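Local coordinates for ferripyochelin binding protein (PDB 1V3W) that probably catalyses the interconversion of carbon dioxide and bicarbonate as a gamma-class carbonic anhydrase that binds zinc and calcium, at residues 30-35 and 52-57; 91-96 and 109-114; 46-51 and 69-74. All blocks are in the same frame, centred on the assembly; numbering follows the deposited sequence. Where two conformers were deposited one is given.

Contact 1. Residues 30-35 and 52-57; sequences VLEEKT and VGKYSN
The Tyr55 ring meets Lys34 at its edge: Lys34 CD lies near the ring plane, 3.6 Å from Tyr55 CE1, with the two side chains running side by side. Tyr77 from the following coil stacks on this ring, and Val160 of helix 146-169 touches both Tyr55 and Lys34. Beyond CD the lysine turns away from the ring, and Lys34 NZ forms a salt bridge with Glu33 OE2, 2.8 Å away. Lys54 crosses Glu33 at a slant, its CD 3.9 Å from Glu33 OE1, while its ammonium pairs with Glu76.

The backbones pair in parallel register, Val52 N bonding to Val30 O and Glu32 N to Val52 O. Both segments then make type II turns, Glu32 to Thr35 and Gly53 to Ser56, joined by Tyr55 N to Glu33 O at 3.1 Å; the matching turns form a corner of the left-handed parallel beta-helix, facing helix 146-169. Inside, Leu31 CD2 packs 3.6 Å from Val52 CG2. Thr35 OG1 stands between its own backbone N and carbonyl carbon (chi1 54°), and donates to Glu32 O at 2.8 Å, closing the first turn. Thr35 CG2, anti to the carbonyl carbon, lies against the second turn, 3.0 Å from Gly53 O and 4.0 Å from Val52 CG1. An alanine here would probably leave Glu32 O without its hydroxyl partner and open a gap beside Gly53 O and Val52 CG1. The chemistry thus changes from buried methyl packing to charged groups at the corner, where Lys34 with Glu33 and Lys54 with Glu76 probably offset each other's charge.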
ATOM      1  N   VAL A  30      11.306  12.289  13.444  1.00  6.66           N
ATOM      2  CA  VAL A  30      11.315  13.738  13.571  1.00  7.98           C
ATOM      3  C   VAL A  30      10.484  14.319  12.434  1.00  7.20           C
ATOM      4  O   VAL A  30      10.735  14.026  11.265  1.00  8.57           O
ATOM      5  CB  VAL A  30      12.747  14.315  13.474  1.00  7.81           C
ATOM      6  CG1 VAL A  30      12.699  15.830  13.589  1.00 10.60           C
ATOM      7  CG2 VAL A  30      13.630  13.723  14.566  1.00 11.71           C
ATOM      8  N   LEU A  31       9.479  15.119  12.774  1.00  6.79           N
ATOM      9  CA  LEU A  31       8.631  15.754  11.769  1.00  7.02           C
ATOM     10  C   LEU A  31       8.770  17.260  11.977  1.00  7.72           C
ATOM     11  O   LEU A  31       8.300  17.796  12.982  1.00  7.93           O
ATOM     12  CB  LEU A  31       7.166  15.316  11.962  1.00  8.51           C
ATOM     13  CG  LEU A  31       6.869  13.810  11.869  1.00  6.61           C
ATOM     14  CD1 LEU A  31       5.387  13.547  12.115  1.00 10.36           C
ATOM     15  CD2 LEU A  31       7.282  13.293  10.502  1.00  8.57           C
ATOM     16  N   GLU A  32       9.366  17.960  11.007  0.50  6.47           N
ATOM     17  CA  GLU A  32       9.534  19.402  11.147  0.50  6.12           C
ATOM     18  C   GLU A  32       8.285  20.201  10.873  0.50  5.56           C
ATOM     19  O   GLU A  32       7.187  19.674  10.647  0.50  2.41           O
ATOM     20  CB  GLU A  32      10.645  19.933  10.220  0.50  6.42           C
ATOM     21  CG  GLU A  32      11.976  20.276  10.922  0.50 14.44           C
ATOM     22  CD  GLU A  32      12.034  21.676  11.551  0.50 19.22           C
ATOM     23  OE1 GLU A  32      10.974  22.271  11.839  0.50  7.97           O
ATOM     24  OE2 GLU A  32      13.160  22.175  11.771  0.50 25.68           O
ATOM     25  N   GLU A  33       8.481  21.509  10.928  1.00  8.03           N
ATOM     26  CA  GLU A  33       7.415  22.454  10.639  1.00  8.88           C
ATOM     27  C   GLU A  33       6.701  22.279   9.303  1.00  7.43           C
ATOM     28  O   GLU A  33       7.332  22.038   8.276  1.00  8.77           O
ATOM     29  CB  GLU A  33       8.002  23.864  10.765  1.00  9.64           C
ATOM     30  CG  GLU A  33       7.128  25.016  10.324  1.00 12.90           C
ATOM     31  CD  GLU A  33       7.775  26.352  10.645  1.00 18.45           C
ATOM     32  OE1 GLU A  33       9.017  26.391  10.796  1.00 16.32           O
ATOM     33  OE2 GLU A  33       7.047  27.360  10.741  1.00 21.38           O
ATOM     34  N   LYS A  34       5.375  22.388   9.353  1.00  9.16           N
ATOM     35  CA  LYS A  34       4.510  22.287   8.185  1.00  7.81           C
ATOM     36  C   LYS A  34       4.561  20.969   7.422  1.00  9.02           C
ATOM     37  O   LYS A  34       4.261  20.920   6.228  1.00  8.63           O
ATOM     38  CB  LYS A  34       4.777  23.468   7.243  1.00 10.64           C
ATOM     39  CG  LYS A  34       4.386  24.807   7.861  1.00 12.52           C
ATOM     40  CD  LYS A  34       4.759  25.981   6.973  1.00 18.04           C
ATOM     41  CE  LYS A  34       4.290  27.297   7.580  1.00 22.90           C
ATOM     42  NZ  LYS A  34       4.892  27.542   8.918  1.00 36.71           N
ATOM     43  N   THR A  35       4.953  19.905   8.113  1.00  8.05           N
ATOM     44  CA  THR A  35       4.974  18.591   7.490  1.00  6.99           C
ATOM     45  C   THR A  35       3.588  18.013   7.700  1.00  6.93           C
ATOM     46  O   THR A  35       2.800  18.533   8.491  1.00  8.19           O
ATOM     47  CB  THR A  35       6.001  17.637   8.142  1.00  8.20           C
ATOM     48  OG1 THR A  35       5.765  17.564   9.555  1.00  8.25           O
ATOM     49  CG2 THR A  35       7.415  18.113   7.874  1.00  8.36           C
ATOM     50  N   VAL A  52      11.954  13.874   8.720  1.00  5.41           N
ATOM     51  CA  VAL A  52      11.174  14.491   7.654  1.00  6.92           C
ATOM     52  C   VAL A  52      11.311  16.010   7.754  1.00  6.65           C
ATOM     53  O   VAL A  52      10.828  16.626   8.706  1.00  8.06           O
ATOM     54  CB  VAL A  52       9.689  14.095   7.750  1.00  5.67           C
ATOM     55  CG1 VAL A  52       8.914  14.681   6.579  1.00  7.45           C
ATOM     56  CG2 VAL A  52       9.564  12.576   7.761  1.00 10.26           C
ATOM     57  N   GLY A  53      11.969  16.596   6.755  1.00  7.84           N
ATOM     58  CA  GLY A  53      12.207  18.031   6.730  1.00  9.46           C
ATOM     59  C   GLY A  53      10.998  18.916   6.506  1.00  8.16           C
ATOM     60  O   GLY A  53       9.918  18.441   6.165  1.00  8.71           O
ATOM     61  N   LYS A  54      11.196  20.220   6.679  1.00  8.37           N
ATOM     62  CA  LYS A  54      10.125  21.194   6.531  1.00  6.86           C
ATOM     63  C   LYS A  54       9.347  21.134   5.224  1.00  8.12           C
ATOM     64  O   LYS A  54       9.906  20.877   4.155  1.00  7.25           O
ATOM     65  CB  LYS A  54      10.673  22.620   6.708  1.00 10.20           C
ATOM     66  CG  LYS A  54      11.231  22.917   8.094  1.00 10.62           C
ATOM     67  CD  LYS A  54      11.332  24.421   8.359  1.00 20.23           C
ATOM     68  CE  LYS A  54      12.311  25.114   7.421  1.00 20.71           C
ATOM     69  NZ  LYS A  54      13.716  24.675   7.648  1.00 23.36           N
ATOM     70  N   TYR A  55       8.044  21.376   5.338  1.00  7.38           N
ATOM     71  CA  TYR A  55       7.128  21.427   4.198  1.00  7.83           C
ATOM     72  C   TYR A  55       6.947  20.121   3.440  1.00  7.45           C
ATOM     73  O   TYR A  55       6.448  20.131   2.312  1.00  8.57           O
ATOM     74  CB  TYR A  55       7.593  22.484   3.192  1.00  8.25           C
ATOM     75  CG  TYR A  55       8.103  23.775   3.790  1.00  9.56           C
ATOM     76  CD1 TYR A  55       7.238  24.683   4.395  1.00 12.99           C
ATOM     77  CD2 TYR A  55       9.453  24.100   3.715  1.00 10.27           C
ATOM     78  CE1 TYR A  55       7.710  25.892   4.908  1.00 17.26           C
ATOM     79  CE2 TYR A  55       9.936  25.302   4.223  1.00 13.40           C
ATOM     80  CZ  TYR A  55       9.061  26.192   4.815  1.00 17.02           C
ATOM     81  OH  TYR A  55       9.536  27.390   5.297  1.00 19.80           O
ATOM     82  N   SER A  56       7.344  19.005   4.040  1.00  6.99           N
ATOM     83  CA  SER A  56       7.223  17.722   3.361  1.00  6.95           C
ATOM     84  C   SER A  56       5.999  16.929   3.794  1.00  7.91           C
ATOM     85  O   SER A  56       5.552  17.023   4.938  1.00  6.86           O
ATOM     86  CB  SER A  56       8.496  16.901   3.573  1.00  7.61           C
ATOM     87  OG  SER A  56       9.596  17.536   2.936  1.00  7.25           O
ATOM     88  N   ASN A  57       5.455  16.151   2.861  1.00  6.34           N
ATOM     89  CA  ASN A  57       4.271  15.347   3.135  1.00  6.44           C
ATOM     90  C   ASN A  57       4.491  13.862   2.878  1.00  6.13           C
ATOM     91  O   ASN A  57       5.197  13.477   1.948  1.00  7.41           O
ATOM     92  CB  ASN A  57       3.087  15.838   2.293  1.00  7.01           C
ATOM     93  CG  ASN A  57       3.392  15.858   0.803  1.00  5.58           C
ATOM     94  OD1 ASN A  57       3.879  16.860   0.264  1.00 10.54           O
ATOM     95  ND2 ASN A  57       3.111  14.755   0.132  1.00  6.70           N
TER

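Contact 2. Residues 91-96 and 109-114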
ATOM      1  N   VAL A  91      16.779  11.354   0.883  1.00  8.55           N
ATOM      2  CA  VAL A  91      16.030  12.077  -0.130  1.00  9.18           C
ATOM      3  C   VAL A  91      16.295  13.564   0.055  1.00  7.81           C
ATOM      4  O   VAL A  91      16.165  14.093   1.159  1.00  8.98           O
ATOM      5  CB  VAL A  91      14.515  11.790  -0.009  1.00  7.39           C
ATOM      6  CG1 VAL A  91      13.748  12.562  -1.068  1.00  8.63           C
ATOM      7  CG2 VAL A  91      14.255  10.292  -0.156  1.00  7.33           C
ATOM      8  N   GLY A  92      16.678  14.224  -1.033  1.00  8.29           N
ATOM      9  CA  GLY A  92      16.980  15.644  -0.985  1.00  6.42           C
ATOM     10  C   GLY A  92      15.770  16.551  -0.895  1.00  7.63           C
ATOM     11  O   GLY A  92      14.710  16.150  -0.418  1.00  8.65           O
ATOM     12  N   ASN A  93      15.937  17.782  -1.365  1.00  9.24           N
ATOM     13  CA  ASN A  93      14.873  18.777  -1.332  1.00  7.11           C
ATOM     14  C   ASN A  93      14.132  18.876  -2.661  1.00  8.50           C
ATOM     15  O   ASN A  93      14.713  18.646  -3.721  1.00  9.65           O
ATOM     16  CB  ASN A  93      15.460  20.148  -0.970  1.00  7.71           C
ATOM     17  CG  ASN A  93      16.248  20.122   0.327  1.00  6.69           C
ATOM     18  OD1 ASN A  93      15.800  19.566   1.326  1.00 10.23           O
ATOM     19  ND2 ASN A  93      17.427  20.737   0.320  1.00  7.51           N
ATOM     20  N   TYR A  94      12.845  19.211  -2.592  1.00  8.01           N
ATOM     21  CA  TYR A  94      12.006  19.355  -3.783  1.00  9.10           C
ATOM     22  C   TYR A  94      12.006  18.069  -4.596  1.00 10.97           C
ATOM     23  O   TYR A  94      12.333  18.063  -5.786  1.00 10.41           O
ATOM     24  CB  TYR A  94      12.511  20.517  -4.645  1.00  8.23           C
ATOM     25  CG  TYR A  94      12.664  21.805  -3.874  1.00  8.44           C
ATOM     26  CD1 TYR A  94      11.565  22.615  -3.602  1.00  9.60           C
ATOM     27  CD2 TYR A  94      13.905  22.184  -3.365  1.00 11.04           C
ATOM     28  CE1 TYR A  94      11.695  23.771  -2.839  1.00  7.60           C
ATOM     29  CE2 TYR A  94      14.048  23.333  -2.597  1.00  9.57           C
ATOM     30  CZ  TYR A  94      12.938  24.119  -2.336  1.00  9.51           C
ATOM     31  OH  TYR A  94      13.052  25.233  -1.547  1.00  9.78           O
ATOM     32  N   VAL A  95      11.636  16.978  -3.938  1.00  9.77           N
ATOM     33  CA  VAL A  95      11.589  15.676  -4.582  1.00  8.36           C
ATOM     34  C   VAL A  95      10.180  15.121  -4.554  1.00  6.26           C
ATOM     35  O   VAL A  95       9.517  15.147  -3.519  1.00  8.19           O
ATOM     36  CB  VAL A  95      12.508  14.660  -3.868  1.00  7.89           C
ATOM     37  CG1 VAL A  95      12.385  13.287  -4.523  1.00  7.93           C
ATOM     38  CG2 VAL A  95      13.951  15.144  -3.912  1.00  8.40           C
ATOM     39  N   ILE A  96       9.721  14.639  -5.703  1.00  7.12           N
ATOM     40  CA  ILE A  96       8.408  14.033  -5.788  1.00  7.42           C
ATOM     41  C   ILE A  96       8.620  12.533  -5.914  1.00  7.21           C
ATOM     42  O   ILE A  96       9.142  12.050  -6.925  1.00  7.90           O
ATOM     43  CB  ILE A  96       7.608  14.533  -7.014  1.00  8.26           C
ATOM     44  CG1 ILE A  96       7.264  16.013  -6.832  1.00 11.64           C
ATOM     45  CG2 ILE A  96       6.325  13.712  -7.179  1.00 12.17           C
ATOM     46  CD1 ILE A  96       6.491  16.615  -7.984  1.00 14.75           C
ATOM     47  N   ILE A 109      18.821  10.330  -3.286  1.00  8.61           N
ATOM     48  CA  ILE A 109      18.066  11.068  -4.289  1.00 10.96           C
ATOM     49  C   ILE A 109      18.432  12.544  -4.204  1.00 11.38           C
ATOM     50  O   ILE A 109      18.320  13.156  -3.142  1.00 10.27           O
ATOM     51  CB  ILE A 109      16.544  10.928  -4.069  1.00 11.76           C
ATOM     52  CG1 ILE A 109      16.169   9.454  -3.878  1.00 14.64           C
ATOM     53  CG2 ILE A 109      15.798  11.505  -5.261  1.00 12.91           C
ATOM     54  CD1 ILE A 109      16.553   8.561  -5.040  1.00 15.16           C
ATOM     55  N   GLY A 110      18.872  13.107  -5.325  1.00 12.15           N
ATOM     56  CA  GLY A 110      19.247  14.510  -5.354  1.00 11.19           C
ATOM     57  C   GLY A 110      18.067  15.457  -5.238  1.00 10.94           C
ATOM     58  O   GLY A 110      16.936  15.033  -5.000  1.00 13.68           O
ATOM     59  N   ASP A 111      18.332  16.748  -5.409  1.00 10.33           N
ATOM     60  CA  ASP A 111      17.289  17.761  -5.314  1.00  8.72           C
ATOM     61  C   ASP A 111      16.588  17.975  -6.649  1.00  8.58           C
ATOM     62  O   ASP A 111      17.182  17.774  -7.710  1.00 10.37           O
ATOM     63  CB  ASP A 111      17.882  19.087  -4.834  1.00 11.74           C
ATOM     64  CG  ASP A 111      18.765  18.924  -3.617  1.00 10.97           C
ATOM     65  OD1 ASP A 111      18.385  18.175  -2.691  1.00  9.10           O
ATOM     66  OD2 ASP A 111      19.842  19.555  -3.584  1.00 10.79           O
ATOM     67  N   HIS A 112      15.325  18.389  -6.587  1.00  9.09           N
ATOM     68  CA  HIS A 112      14.532  18.627  -7.786  1.00  9.09           C
ATOM     69  C   HIS A 112      14.519  17.381  -8.659  1.00 10.47           C
ATOM     70  O   HIS A 112      14.963  17.392  -9.809  1.00 11.27           O
ATOM     71  CB  HIS A 112      15.092  19.818  -8.564  1.00 10.20           C
ATOM     72  CG  HIS A 112      14.893  21.132  -7.875  1.00 10.99           C
ATOM     73  ND1 HIS A 112      13.646  21.669  -7.642  1.00 11.09           N
ATOM     74  CD2 HIS A 112      15.784  22.017  -7.366  1.00 12.90           C
ATOM     75  CE1 HIS A 112      13.775  22.827  -7.021  1.00 12.75           C
ATOM     76  NE2 HIS A 112      15.062  23.062  -6.841  1.00 12.04           N
ATOM     77  N   VAL A 113      14.002  16.302  -8.085  1.00  9.37           N
ATOM     78  CA  VAL A 113      13.910  15.022  -8.768  1.00  8.75           C
ATOM     79  C   VAL A 113      12.478  14.515  -8.728  1.00  8.76           C
ATOM     80  O   VAL A 113      11.746  14.752  -7.767  1.00  8.49           O
ATOM     81  CB  VAL A 113      14.825  13.967  -8.094  1.00  8.22           C
ATOM     82  CG1 VAL A 113      14.498  12.566  -8.611  1.00  9.88           C
ATOM     83  CG2 VAL A 113      16.281  14.300  -8.367  1.00 11.77           C
ATOM     84  N   ILE A 114      12.071  13.836  -9.791  1.00  8.38           N
ATOM     85  CA  ILE A 114      10.745  13.245  -9.836  1.00  8.30           C
ATOM     86  C   ILE A 114      10.945  11.767 -10.098  1.00  9.42           C
ATOM     87  O   ILE A 114      11.607  11.383 -11.062  1.00  8.20           O
ATOM     88  CB  ILE A 114       9.866  13.835 -10.961  1.00  7.51           C
ATOM     89  CG1 ILE A 114       9.533  15.296 -10.644  1.00  8.80           C
ATOM     90  CG2 ILE A 114       8.571  13.028 -11.095  1.00  9.83           C
ATOM     91  CD1 ILE A 114       8.690  15.978 -11.702  1.00 10.86           C
TER
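Gly92 N bonds to Ile109 O, the first of a series of hydrogen bonds between the two segments. His112 N bonds to Asn93 O at 2.9 Å, and Ile96 N to Val113 O, while Val113 N to Tyr94 O is weak. One side chain enters this series: Asp111 OD1 accepts Asn93 N at 2.8 Å, met on the anti side and 30° out of the carboxylate plane. Asp111 CG lies beside its own backbone N, anti to the carbonyl carbon (chi1 -48°), which sets CG on the side of the Asn93 coil. Asp111 OD1 is also 3.4 Å from Gly92 CA, and a side chain on that glycine would collide with it. The Asn93 amide oxygen is taken by Glu76 N.

Aromatic contact is made at the corner. The Tyr94 and His112 rings are nearly parallel, 10° apart, but slid so far that they barely overlap: Tyr94 CD2 lies over a face of the imidazole, and His112 CE1 is 3.5 Å from Tyr94 CG. His112 ND1 is held by Thr152 of helix 146-169, and Tyr77 and Tyr130 extend the file of rings in the two directions.

Apolar packing fills the interior. Val95 CG1 touches Ile109 CG2 at 3.9 Å, and Val95 CG2 presses on Gly110 O at 3.2 Å, a buried carbonyl with no polar partner in the model. Ile96 CB meets Ile114 CG1 at 4.2 Å on the other face. An inward aliphatic residue, then glycine, with a left-handed backbone at Tyr94 and His112 turning each corner, is the hexapeptide repeat of the left-handed parallel beta-helix.

Contact 3. Residues 46-51 and 69-74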
ATOM      1  N   ASP A  46      11.882   2.333  14.615  1.00  6.37           N
ATOM      2  CA  ASP A  46      12.314   1.365  15.623  1.00  5.93           C
ATOM      3  C   ASP A  46      13.735   0.830  15.459  1.00 10.04           C
ATOM      4  O   ASP A  46      14.199   0.037  16.281  1.00 10.29           O
ATOM      5  CB  ASP A  46      11.313   0.201  15.712  1.00  6.54           C
ATOM      6  CG  ASP A  46      11.087  -0.498  14.380  1.00  7.32           C
ATOM      7  OD1 ASP A  46      11.750  -0.145  13.381  1.00  7.32           O
ATOM      8  OD2 ASP A  46      10.232  -1.411  14.340  1.00  7.65           O
ATOM      9  N   ILE A  47      14.418   1.250  14.398  1.00  8.85           N
ATOM     10  CA  ILE A  47      15.805   0.853  14.177  1.00  8.54           C
ATOM     11  C   ILE A  47      16.577   2.169  14.083  1.00 11.20           C
ATOM     12  O   ILE A  47      17.065   2.669  15.097  1.00 14.56           O
ATOM     13  CB  ILE A  47      15.970   0.011  12.886  1.00  8.25           C
ATOM     14  CG1 ILE A  47      15.114  -1.261  12.984  1.00  9.53           C
ATOM     15  CG2 ILE A  47      17.436  -0.374  12.698  1.00 10.99           C
ATOM     16  CD1 ILE A  47      15.201  -2.169  11.768  1.00 11.50           C
ATOM     17  N   GLU A  48      16.675   2.740  12.886  1.00  9.87           N
ATOM     18  CA  GLU A  48      17.357   4.022  12.718  1.00  9.22           C
ATOM     19  C   GLU A  48      16.304   5.130  12.698  1.00 12.84           C
ATOM     20  O   GLU A  48      15.107   4.866  12.594  1.00  8.58           O
ATOM     21  CB  GLU A  48      18.149   4.065  11.407  1.00  9.95           C
ATOM     22  CG  GLU A  48      19.279   3.047  11.279  1.00 10.27           C
ATOM     23  CD  GLU A  48      20.354   3.209  12.336  1.00 20.57           C
ATOM     24  OE1 GLU A  48      20.481   4.316  12.901  1.00 25.26           O
ATOM     25  OE2 GLU A  48      21.085   2.229  12.589  1.00 20.00           O
ATOM     26  N   GLN A  49      16.754   6.373  12.788  1.00  9.89           N
ATOM     27  CA  GLN A  49      15.844   7.509  12.785  1.00  7.34           C
ATOM     28  C   GLN A  49      15.217   7.779  11.421  1.00  8.06           C
ATOM     29  O   GLN A  49      15.802   7.482  10.374  1.00  8.66           O
ATOM     30  CB  GLN A  49      16.587   8.774  13.232  1.00 10.45           C
ATOM     31  CG  GLN A  49      15.714  10.026  13.295  1.00 12.51           C
ATOM     32  CD  GLN A  49      16.487  11.264  13.725  1.00 14.31           C
ATOM     33  OE1 GLN A  49      17.112  11.944  12.906  1.00 17.21           O
ATOM     34  NE2 GLN A  49      16.453  11.557  15.019  1.00 13.72           N
ATOM     35  N   ILE A  50      14.006   8.324  11.451  1.00  8.01           N
ATOM     36  CA  ILE A  50      13.309   8.733  10.238  1.00  7.24           C
ATOM     37  C   ILE A  50      13.129  10.229  10.438  1.00  7.27           C
ATOM     38  O   ILE A  50      12.449  10.657  11.372  1.00  8.32           O
ATOM     39  CB  ILE A  50      11.923   8.080  10.097  1.00  6.77           C
ATOM     40  CG1 ILE A  50      12.086   6.574   9.895  1.00  6.50           C
ATOM     41  CG2 ILE A  50      11.177   8.702   8.912  1.00  8.78           C
ATOM     42  CD1 ILE A  50      10.790   5.802  10.017  1.00  6.79           C
ATOM     43  N   TYR A  51      13.769  11.017   9.579  1.00  6.19           N
ATOM     44  CA  TYR A  51      13.696  12.469   9.662  1.00  7.40           C
ATOM     45  C   TYR A  51      12.944  13.024   8.461  1.00  6.04           C
ATOM     46  O   TYR A  51      13.257  12.680   7.322  1.00  7.59           O
ATOM     47  CB  TYR A  51      15.110  13.058   9.684  1.00  8.63           C
ATOM     48  CG  TYR A  51      15.140  14.564   9.763  1.00 10.38           C
ATOM     49  CD1 TYR A  51      15.202  15.216  10.994  1.00 12.21           C
ATOM     50  CD2 TYR A  51      15.074  15.340   8.608  1.00 11.57           C
ATOM     51  CE1 TYR A  51      15.197  16.610  11.069  1.00 10.96           C
ATOM     52  CE2 TYR A  51      15.064  16.726   8.672  1.00  9.53           C
ATOM     53  CZ  TYR A  51      15.126  17.352   9.902  1.00  9.73           C
ATOM     54  OH  TYR A  51      15.108  18.723   9.945  1.00 14.57           O
ATOM     55  N   GLY A  69      22.087   0.900  10.256  1.00 14.38           N
ATOM     56  CA  GLY A  69      23.112   1.673   9.579  1.00 16.95           C
ATOM     57  C   GLY A  69      22.590   2.498   8.420  1.00 17.52           C
ATOM     58  O   GLY A  69      23.356   3.202   7.759  1.00 17.04           O
ATOM     59  N   TYR A  70      21.283   2.424   8.176  1.00 13.93           N
ATOM     60  CA  TYR A  70      20.673   3.165   7.078  1.00 13.90           C
ATOM     61  C   TYR A  70      19.431   3.934   7.498  1.00 10.35           C
ATOM     62  O   TYR A  70      18.306   3.469   7.313  1.00 10.39           O
ATOM     63  CB  TYR A  70      20.321   2.211   5.937  1.00 16.66           C
ATOM     64  CG  TYR A  70      21.534   1.638   5.249  1.00 14.35           C
ATOM     65  CD1 TYR A  70      22.283   2.412   4.365  1.00 17.99           C
ATOM     66  CD2 TYR A  70      21.952   0.334   5.504  1.00 18.29           C
ATOM     67  CE1 TYR A  70      23.424   1.902   3.750  1.00 23.98           C
ATOM     68  CE2 TYR A  70      23.091  -0.187   4.896  1.00 22.82           C
ATOM     69  CZ  TYR A  70      23.821   0.603   4.022  1.00 22.17           C
ATOM     70  OH  TYR A  70      24.949   0.095   3.419  1.00 29.75           O
ATOM     71  N   PRO A  71      19.616   5.121   8.079  1.00 11.65           N
ATOM     72  CA  PRO A  71      18.451   5.901   8.493  1.00 12.86           C
ATOM     73  C   PRO A  71      17.760   6.477   7.265  1.00 10.66           C
ATOM     74  O   PRO A  71      18.316   6.458   6.163  1.00 12.00           O
ATOM     75  CB  PRO A  71      19.063   6.983   9.378  1.00 15.57           C
ATOM     76  CG  PRO A  71      20.399   7.207   8.744  1.00 23.14           C
ATOM     77  CD  PRO A  71      20.870   5.799   8.458  1.00 12.68           C
ATOM     78  N   THR A  72      16.536   6.959   7.439  1.00  9.38           N
ATOM     79  CA  THR A  72      15.827   7.568   6.328  1.00  8.05           C
ATOM     80  C   THR A  72      15.797   9.055   6.612  1.00  8.30           C
ATOM     81  O   THR A  72      15.291   9.487   7.646  1.00  9.08           O
ATOM     82  CB  THR A  72      14.391   7.038   6.195  1.00  7.66           C
ATOM     83  OG1 THR A  72      14.426   5.688   5.712  1.00  8.07           O
ATOM     84  CG2 THR A  72      13.599   7.897   5.217  1.00  7.53           C
ATOM     85  N   GLU A  73      16.385   9.812   5.700  1.00  8.02           N
ATOM     86  CA  GLU A  73      16.392  11.250   5.850  1.00 10.73           C
ATOM     87  C   GLU A  73      15.726  11.897   4.661  1.00  9.88           C
ATOM     88  O   GLU A  73      16.183  11.763   3.525  1.00 11.00           O
ATOM     89  CB  GLU A  73      17.786  11.758   6.000  1.00 14.61           C
ATOM     90  CG  GLU A  73      17.815  13.261   5.915  1.00 25.01           C
ATOM     91  CD  GLU A  73      18.373  13.886   7.157  1.00 32.29           C
ATOM     92  OE1 GLU A  73      18.598  13.164   8.159  1.00 37.65           O
ATOM     93  OE2 GLU A  73      18.581  15.111   7.116  1.00 46.45           O
ATOM     94  N   ILE A  74      14.659  12.635   4.950  1.00  7.88           N
ATOM     95  CA  ILE A  74      13.889  13.310   3.919  1.00  7.55           C
ATOM     96  C   ILE A  74      14.103  14.812   4.033  1.00  7.40           C
ATOM     97  O   ILE A  74      14.047  15.371   5.129  1.00  7.89           O
ATOM     98  CB  ILE A  74      12.386  13.005   4.072  0.50 11.02           C
ATOM     99  CG1 ILE A  74      12.156  11.491   4.058  0.50 15.18           C
ATOM    100  CG2 ILE A  74      11.605  13.679   2.960  1.00  8.95           C
ATOM    101  CD1 ILE A  74      12.595  10.811   2.782  0.50 14.76           C
TER
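Glu48 reaches across to Gly69 and Pro71 where successive coils of the left-handed beta-helix leave a corner and settle into parallel strands 49-51 and 72-74. Its CB rests 3.5 Å from Pro71 CA and also touches Pro71 CB. CG passes the backbone N atoms of Gly69 and Tyr70, each at 3.7 Å. The chain bends at the next bond (chi2 -61°), placing CD close to Gly69 N. At the tip, Glu48 OE2 accepts a hydrogen bond from Gly69 N, 2.9 Å away; the bond is nearly straight, yet the donor stands 42° above the carboxylate plane. The carboxylate thereby fastens the start of 69-74, while the aliphatic part of the chain packs on the proline.

Beyond it the nearly parallel strands are bonded from Thr72 N to Gln49 O, Tyr51 N to Thr72 O and Ile74 N to Tyr51 O. Ile50 and Thr72 share the inner face, where both touch Ile64, and the Thr72 hydroxyl bonds to the carbonyl of the zinc ligand His65. At the corner, Asp46 bonds to the imidazole of His65 and to His166 of a neighbouring subunit.

On the outer face Tyr51 and Glu73 run side by side, ring and carboxylate planes 19° apart, with Glu73 OE1 3.8 Å from Tyr51 CB. Ile74 O approaches the ring at its edge, 3.6 Å from Tyr51 CD2.

In the fold
All three contacts join successive coils of one left-handed beta-helix. Contacts 1 and 3 alternate along the chain and share the sheet containing strands 29-31, 49-52 and 72-74, which runs on to strands 90-91 and 108-109 of contact 2; their centres are 15 Å apart, and they touch where Val30 N lies 2.9 Å from Ile50 O. Contact 2 comes later, its centre about 14 Å from contact 1 and 17 Å from contact 3, which it meets where Val91 N approaches Glu73 O at 2.7 Å. Contacts 1 and 2 lie at the corner covered by helix 146-169. The stacked coils thus run between that corner and the one near zinc ligand His65 and a neighbouring subunit, where contact 3 begins.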